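Phenylacetic acid degradation-related protein (Ralstonia eutropha JMP134, PDB 2PIM) probably acts as a thioesterase of the hotdog superfamily, hydrolysing acyl-CoA thioesters. Local coordinates at residues A96-E108 against V117-A129. Residues are numbered along the deposited sequence; the frame is centred on the assembly and turned at random.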
ATOM      1  N   ALA A  96      -8.854   7.958  -7.529  1.00 33.50           N
ATOM      2  CA  ALA A  96      -9.272   8.711  -6.362  1.00 33.18           C
ATOM      3  C   ALA A  96      -8.599  10.079  -6.401  1.00 32.67           C
ATOM      4  O   ALA A  96      -7.544  10.260  -7.021  1.00 32.93           O
ATOM      5  CB  ALA A  96      -8.902   7.980  -5.093  1.00 33.51           C
ATOM      6  N   GLN A  97      -9.214  11.036  -5.727  0.50 32.92           N
ATOM      7  CA  GLN A  97      -8.678  12.374  -5.622  0.50 32.52           C
ATOM      8  C   GLN A  97      -8.367  12.612  -4.154  0.50 31.06           C
ATOM      9  O   GLN A  97      -8.820  11.858  -3.282  0.50 31.05           O
ATOM     10  CB  GLN A  97      -9.705  13.388  -6.137  0.50 33.71           C
ATOM     11  CG  GLN A  97     -10.563  12.919  -7.329  0.50 38.02           C
ATOM     12  CD  GLN A  97      -9.749  12.578  -8.576  0.50 43.31           C
ATOM     13  OE1 GLN A  97      -8.636  13.069  -8.758  0.50 47.15           O
ATOM     14  NE2 GLN A  97     -10.312  11.734  -9.444  0.50 41.56           N
ATOM     15  N   ALA A  98      -7.596  13.654  -3.876  1.00 29.94           N
ATOM     16  CA  ALA A  98      -7.380  14.091  -2.496  1.00 29.86           C
ATOM     17  C   ALA A  98      -8.723  14.362  -1.829  1.00 28.76           C
ATOM     18  O   ALA A  98      -9.645  14.916  -2.450  1.00 30.37           O
ATOM     19  CB  ALA A  98      -6.530  15.343  -2.445  1.00 28.88           C
ATOM     20  N   GLY A  99      -8.817  14.005  -0.553  1.00 27.56           N
ATOM     21  CA  GLY A  99     -10.046  14.190   0.204  1.00 26.71           C
ATOM     22  C   GLY A  99     -10.393  12.928   0.971  1.00 26.71           C
ATOM     23  O   GLY A  99      -9.573  12.018   1.090  1.00 29.25           O
ATOM     24  N   LEU A 100     -11.601  12.898   1.513  1.00 26.83           N
ATOM     25  CA  LEU A 100     -12.106  11.767   2.281  1.00 27.43           C
ATOM     26  C   LEU A 100     -12.368  10.525   1.412  1.00 26.33           C
ATOM     27  O   LEU A 100     -12.777  10.633   0.263  1.00 28.22           O
ATOM     28  CB  LEU A 100     -13.408  12.140   2.969  1.00 28.21           C
ATOM     29  CG  LEU A 100     -13.421  12.693   4.383  1.00 32.31           C
ATOM     30  CD1 LEU A 100     -14.816  13.243   4.653  1.00 30.69           C
ATOM     31  CD2 LEU A 100     -13.060  11.602   5.371  1.00 32.18           C
ATOM     32  N   LEU A 101     -12.140   9.356   2.005  1.00 25.74           N
ATOM     33  CA  LEU A 101     -12.566   8.062   1.468  1.00 27.08           C
ATOM     34  C   LEU A 101     -13.159   7.279   2.605  1.00 27.28           C
ATOM     35  O   LEU A 101     -12.892   7.552   3.765  1.00 29.71           O
ATOM     36  CB  LEU A 101     -11.405   7.240   0.863  1.00 26.91           C
ATOM     37  CG  LEU A 101     -10.631   7.877  -0.317  1.00 26.52           C
ATOM     38  CD1 LEU A 101      -9.408   8.661   0.122  1.00 29.21           C
ATOM     39  CD2 LEU A 101     -10.227   6.831  -1.301  1.00 29.44           C
ATOM     40  N   ARG A 102     -13.957   6.294   2.240  1.00 28.32           N
ATOM     41  CA  ARG A 102     -14.641   5.416   3.160  1.00 27.81           C
ATOM     42  C   ARG A 102     -14.165   3.991   2.891  1.00 27.74           C
ATOM     43  O   ARG A 102     -14.385   3.465   1.788  1.00 27.59           O
ATOM     44  CB  ARG A 102     -16.134   5.491   2.863  1.00 27.05           C
ATOM     45  CG  ARG A 102     -17.012   4.480   3.574  1.00 33.08           C
ATOM     46  CD  ARG A 102     -16.742   4.465   5.034  1.00 38.10           C
ATOM     47  NE  ARG A 102     -16.963   5.794   5.622  1.00 45.38           N
ATOM     48  CZ  ARG A 102     -18.029   6.158   6.339  1.00 40.32           C
ATOM     49  NH1 ARG A 102     -18.997   5.315   6.652  1.00 37.07           N
ATOM     50  NH2 ARG A 102     -18.113   7.376   6.774  1.00 30.65           N
ATOM     51  N   GLY A 103     -13.559   3.379   3.905  1.00 26.34           N
ATOM     52  CA  GLY A 103     -13.130   2.001   3.844  1.00 27.81           C
ATOM     53  C   GLY A 103     -14.107   1.099   4.544  1.00 26.24           C
ATOM     54  O   GLY A 103     -14.527   1.385   5.671  1.00 25.20           O
ATOM     55  N   ARG A 104     -14.459  -0.002   3.893  1.00 28.10           N
ATOM     56  CA  ARG A 104     -15.374  -1.017   4.498  1.00 31.37           C
ATOM     57  C   ARG A 104     -14.710  -2.405   4.464  1.00 30.62           C
ATOM     58  O   ARG A 104     -14.169  -2.802   3.445  1.00 30.08           O
ATOM     59  CB  ARG A 104     -16.732  -1.027   3.776  1.00 30.44           C
ATOM     60  CG  ARG A 104     -17.494   0.283   3.950  1.00 36.71           C
ATOM     61  CD  ARG A 104     -18.966   0.293   3.437  1.00 36.76           C
ATOM     62  NE  ARG A 104     -19.546   1.666   3.477  1.00 54.96           N
ATOM     63  CZ  ARG A 104     -19.455   2.614   2.512  1.00 49.88           C
ATOM     64  NH1 ARG A 104     -18.860   2.402   1.353  1.00 50.64           N
ATOM     65  NH2 ARG A 104     -20.007   3.797   2.697  1.00 49.35           N
ATOM     66  N   ALA A 105     -14.685  -3.098   5.606  1.00 29.81           N
ATOM     67  CA  ALA A 105     -14.147  -4.439   5.683  1.00 27.97           C
ATOM     68  C   ALA A 105     -15.248  -5.434   6.054  1.00 27.77           C
ATOM     69  O   ALA A 105     -16.202  -5.069   6.743  1.00 27.92           O
ATOM     70  CB  ALA A 105     -13.007  -4.495   6.676  1.00 29.22           C
ATOM     71  N   ARG A 106     -15.126  -6.658   5.525  0.50 26.99           N
ATOM     72  CA  ARG A 106     -15.956  -7.813   5.892  0.50 27.18           C
ATOM     73  C   ARG A 106     -15.070  -9.057   6.004  0.50 26.08           C
ATOM     74  O   ARG A 106     -14.251  -9.321   5.114  0.50 23.07           O
ATOM     75  CB  ARG A 106     -17.048  -8.105   4.833  0.50 28.10           C
ATOM     76  CG  ARG A 106     -17.899  -9.356   5.153  0.50 27.57           C
ATOM     77  CD  ARG A 106     -18.916  -9.792   4.073  0.50 28.95           C
ATOM     78  NE  ARG A 106     -18.369 -10.673   3.025  0.50 30.60           N
ATOM     79  CZ  ARG A 106     -17.980 -10.262   1.819  0.50 29.11           C
ATOM     80  NH1 ARG A 106     -18.053  -8.988   1.464  0.50 42.10           N
ATOM     81  NH2 ARG A 106     -17.511 -11.124   0.954  0.50 29.60           N
ATOM     82  N   LEU A 107     -15.278  -9.834   7.064  1.00 23.57           N
ATOM     83  CA  LEU A 107     -14.685 -11.175   7.197  1.00 24.96           C
ATOM     84  C   LEU A 107     -15.384 -12.216   6.319  1.00 23.32           C
ATOM     85  O   LEU A 107     -16.550 -12.482   6.509  1.00 23.43           O
ATOM     86  CB  LEU A 107     -14.762 -11.663   8.664  1.00 19.45           C
ATOM     87  CG  LEU A 107     -13.706 -11.023   9.552  1.00 22.45           C
ATOM     88  CD1 LEU A 107     -14.077 -11.094  11.018  1.00 26.22           C
ATOM     89  CD2 LEU A 107     -12.349 -11.645   9.288  1.00 23.96           C
ATOM     90  N   GLU A 108     -14.667 -12.812   5.369  1.00 27.54           N
ATOM     91  CA  GLU A 108     -15.193 -13.938   4.605  1.00 29.81           C
ATOM     92  C   GLU A 108     -15.040 -15.225   5.363  1.00 28.66           C
ATOM     93  O   GLU A 108     -15.800 -16.134   5.131  1.00 28.50           O
ATOM     94  CB  GLU A 108     -14.468 -14.134   3.277  1.00 30.09           C
ATOM     95  CG  GLU A 108     -14.740 -13.073   2.277  1.00 46.53           C
ATOM     96  CD  GLU A 108     -15.636 -13.520   1.155  1.00 47.96           C
ATOM     97  OE1 GLU A 108     -16.740 -14.034   1.454  1.00 47.87           O
ATOM     98  OE2 GLU A 108     -15.237 -13.308  -0.019  1.00 52.09           O
ATOM     99  N   VAL A 117     -10.247 -11.660   4.769  1.00 25.24           N
ATOM    100  CA  VAL A 117     -10.964 -10.398   4.914  1.00 26.01           C
ATOM    101  C   VAL A 117     -11.077  -9.781   3.542  1.00 29.14           C
ATOM    102  O   VAL A 117     -10.165  -9.920   2.758  1.00 26.73           O
ATOM    103  CB  VAL A 117     -10.183  -9.406   5.798  1.00 27.43           C
ATOM    104  CG1 VAL A 117     -11.148  -8.338   6.368  1.00 32.37           C
ATOM    105  CG2 VAL A 117      -9.456 -10.106   6.923  1.00 30.76           C
ATOM    106  N   VAL A 118     -12.190  -9.122   3.235  1.00 28.60           N
ATOM    107  CA  VAL A 118     -12.272  -8.313   2.027  1.00 32.08           C
ATOM    108  C   VAL A 118     -12.466  -6.853   2.458  1.00 29.91           C
ATOM    109  O   VAL A 118     -13.106  -6.573   3.468  1.00 30.62           O
ATOM    110  CB  VAL A 118     -13.403  -8.741   1.058  1.00 34.30           C
ATOM    111  CG1 VAL A 118     -13.318 -10.253   0.763  1.00 39.73           C
ATOM    112  CG2 VAL A 118     -14.720  -8.439   1.631  1.00 38.65           C
ATOM    113  N   GLY A 119     -11.859  -5.954   1.704  1.00 26.96           N
ATOM    114  CA  GLY A 119     -11.955  -4.542   1.937  1.00 28.59           C
ATOM    115  C   GLY A 119     -12.382  -3.860   0.647  1.00 27.58           C
ATOM    116  O   GLY A 119     -12.060  -4.341  -0.420  1.00 25.19           O
ATOM    117  N   GLU A 120     -13.149  -2.770   0.775  1.00 27.22           N
ATOM    118  CA  GLU A 120     -13.559  -1.919  -0.350  1.00 32.27           C
ATOM    119  C   GLU A 120     -13.306  -0.479   0.064  1.00 34.71           C
ATOM    120  O   GLU A 120     -13.454  -0.127   1.224  1.00 35.43           O
ATOM    121  CB  GLU A 120     -15.019  -2.144  -0.648  1.00 32.79           C
ATOM    122  CG  GLU A 120     -15.276  -3.591  -1.081  1.00 40.64           C
ATOM    123  CD  GLU A 120     -16.755  -3.982  -1.193  1.00 43.73           C
ATOM    124  OE1 GLU A 120     -17.623  -3.164  -0.762  1.00 47.90           O
ATOM    125  OE2 GLU A 120     -17.020  -5.111  -1.723  1.00 51.17           O
ATOM    126  N   LEU A 121     -12.850   0.331  -0.875  1.00 34.07           N
ATOM    127  CA  LEU A 121     -12.580   1.731  -0.610  1.00 31.70           C
ATOM    128  C   LEU A 121     -13.398   2.526  -1.621  1.00 32.85           C
ATOM    129  O   LEU A 121     -13.295   2.290  -2.846  1.00 26.82           O
ATOM    130  CB  LEU A 121     -11.086   1.998  -0.770  1.00 30.21           C
ATOM    131  CG  LEU A 121     -10.381   3.113  -0.050  1.00 32.99           C
ATOM    132  CD1 LEU A 121     -10.509   3.078   1.494  1.00 33.04           C
ATOM    133  CD2 LEU A 121      -8.921   3.042  -0.471  1.00 32.62           C
ATOM    134  N   SER A 122     -14.210   3.443  -1.085  1.00 32.16           N
ATOM    135  CA  SER A 122     -15.029   4.346  -1.868  1.00 33.57           C
ATOM    136  C   SER A 122     -14.686   5.802  -1.640  1.00 32.15           C
ATOM    137  O   SER A 122     -14.237   6.200  -0.556  1.00 31.76           O
ATOM    138  CB  SER A 122     -16.522   4.190  -1.514  1.00 32.76           C
ATOM    139  OG  SER A 122     -16.935   2.896  -1.860  1.00 47.25           O
ATOM    140  N   GLN A 123     -14.963   6.577  -2.688  1.00 28.82           N
ATOM    141  CA  GLN A 123     -14.906   8.013  -2.674  1.00 28.79           C
ATOM    142  C   GLN A 123     -16.013   8.519  -3.603  1.00 28.39           C
ATOM    143  O   GLN A 123     -16.163   8.023  -4.726  1.00 28.37           O
ATOM    144  CB  GLN A 123     -13.560   8.492  -3.183  1.00 28.69           C
ATOM    145  CG  GLN A 123     -13.384   9.968  -2.987  1.00 30.49           C
ATOM    146  CD  GLN A 123     -12.004  10.431  -3.347  1.00 32.10           C
ATOM    147  OE1 GLN A 123     -11.601  10.362  -4.514  1.00 35.14           O
ATOM    148  NE2 GLN A 123     -11.266  10.920  -2.355  1.00 31.68           N
ATOM    149  N   ASP A 124     -16.766   9.503  -3.117  1.00 28.43           N
ATOM    150  CA  ASP A 124     -17.903  10.116  -3.808  1.00 30.19           C
ATOM    151  C   ASP A 124     -18.905   9.095  -4.333  1.00 31.22           C
ATOM    152  O   ASP A 124     -19.472   9.246  -5.430  1.00 32.18           O
ATOM    153  CB  ASP A 124     -17.436  11.070  -4.922  1.00 31.81           C
ATOM    154  CG  ASP A 124     -16.531  12.208  -4.405  1.00 40.01           C
ATOM    155  OD1 ASP A 124     -16.587  12.564  -3.196  1.00 41.57           O
ATOM    156  OD2 ASP A 124     -15.747  12.746  -5.226  1.00 51.58           O
ATOM    157  N   GLY A 125     -19.125   8.048  -3.545  1.00 30.45           N
ATOM    158  CA  GLY A 125     -20.136   7.066  -3.876  1.00 30.75           C
ATOM    159  C   GLY A 125     -19.738   6.039  -4.903  1.00 31.89           C
ATOM    160  O   GLY A 125     -20.602   5.289  -5.339  1.00 33.42           O
ATOM    161  N   LYS A 126     -18.454   5.993  -5.286  1.00 33.12           N
ATOM    162  CA  LYS A 126     -17.931   4.953  -6.198  1.00 34.80           C
ATOM    163  C   LYS A 126     -16.775   4.208  -5.583  1.00 31.15           C
ATOM    164  O   LYS A 126     -15.986   4.792  -4.869  1.00 29.93           O
ATOM    165  CB  LYS A 126     -17.456   5.549  -7.524  1.00 34.64           C
ATOM    166  CG  LYS A 126     -18.525   6.350  -8.252  1.00 39.80           C
ATOM    167  CD  LYS A 126     -18.060   6.746  -9.643  1.00 43.36           C
ATOM    168  CE  LYS A 126     -18.724   8.046 -10.079  1.00 55.30           C
ATOM    169  NZ  LYS A 126     -18.917   8.119 -11.556  1.00 56.48           N
ATOM    170  N   LEU A 127     -16.692   2.916  -5.878  1.00 32.12           N
ATOM    171  CA  LEU A 127     -15.565   2.076  -5.459  1.00 34.50           C
ATOM    172  C   LEU A 127     -14.344   2.503  -6.193  1.00 32.85           C
ATOM    173  O   LEU A 127     -14.353   2.491  -7.407  1.00 30.47           O
ATOM    174  CB  LEU A 127     -15.749   0.629  -5.853  1.00 34.48           C
ATOM    175  CG  LEU A 127     -16.353  -0.349  -4.875  1.00 41.50           C
ATOM    176  CD1 LEU A 127     -16.433  -1.712  -5.565  1.00 42.00           C
ATOM    177  CD2 LEU A 127     -15.535  -0.425  -3.628  1.00 51.06           C
ATOM    178  N   VAL A 128     -13.282   2.837  -5.473  1.00 30.85           N
ATOM    179  CA  VAL A 128     -12.022   3.135  -6.146  1.00 28.59           C
ATOM    180  C   VAL A 128     -11.047   1.939  -6.158  1.00 28.81           C
ATOM    181  O   VAL A 128     -10.263   1.769  -7.116  1.00 27.31           O
ATOM    182  CB  VAL A 128     -11.393   4.425  -5.608  1.00 29.56           C
ATOM    183  CG1 VAL A 128     -12.331   5.608  -5.894  1.00 29.05           C
ATOM    184  CG2 VAL A 128     -11.099   4.359  -4.138  1.00 34.00           C
ATOM    185  N   ALA A 129     -11.090   1.121  -5.110  1.00 25.09           N
ATOM    186  CA  ALA A 129     -10.192   0.020  -5.001  1.00 24.79           C
ATOM    187  C   ALA A 129     -10.785  -1.038  -4.089  1.00 27.79           C
ATOM    188  O   ALA A 129     -11.581  -0.718  -3.201  1.00 28.46           O
ATOM    189  CB  ALA A 129      -8.846   0.492  -4.451  1.00 23.37           C
TER
HETATM  190  O   HOH W   1     -15.852  10.921  -0.471  1.00 26.78           O
HETATM  191  O   HOH W   2     -16.464   1.138   0.827  1.00 34.24           O
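V118 lies alongside R106 on the outer face of the hotdog sheet. In one of the two modelled positions of R106, V118 CG2 sits over one face of the guanidinium, toward NH1 and 3.4 Å from that atom. R106 CG stands anti to the backbone N (chi1 177°), and the chain bends at chi3, which lays the group over the methyl. The other branch, V118 CG1, meets E108 CG at 3.5 Å. E108 OE1 in turn forms a salt bridge at the guanidinium edge, to R106 NH2, which would help keep the group flat against the valine. The strands 99-107 and 117-123 run antiparallel here. R102, R104 and R106 each exchange two backbone hydrogen bonds with S122, E120 and V118, respectively. Strand 38-45 pairs with the other edge of 99-107; from it E40 and D42 form salt bridges with R102, and E40 also with R104. The R104 guanidinium carries R102 CG over one face. R104 NH1 reaches a water, through a weak bond, that also bonds R102 O and S122 OG.

A105, V117 and L121 face the opposite way, onto helix 58-75, the central helix that the hotdog sheet wraps. G103 lacks a side chain there, and L121 CD1 settles 3.7 Å from G103 CA. L101 CD2 touches both L121 CG and V128 CG2. V128 and A129 both face L121 in a classic beta bulge, just after the type I' turn Q123 to K126.

At this end Q123 closes the contact with its amide. Its extended chain (chi1 -171°) crosses to the loop before strand 99-107. OE1 accepts from Q97 N at 2.8 Å, on a lone pair and almost straight (177°). NE2 spends both hydrogens in its own amide plane, on Q97 O at 2.8 Å and on L100 O at 3.0 Å, approaching the latter from above the carbonyl plane.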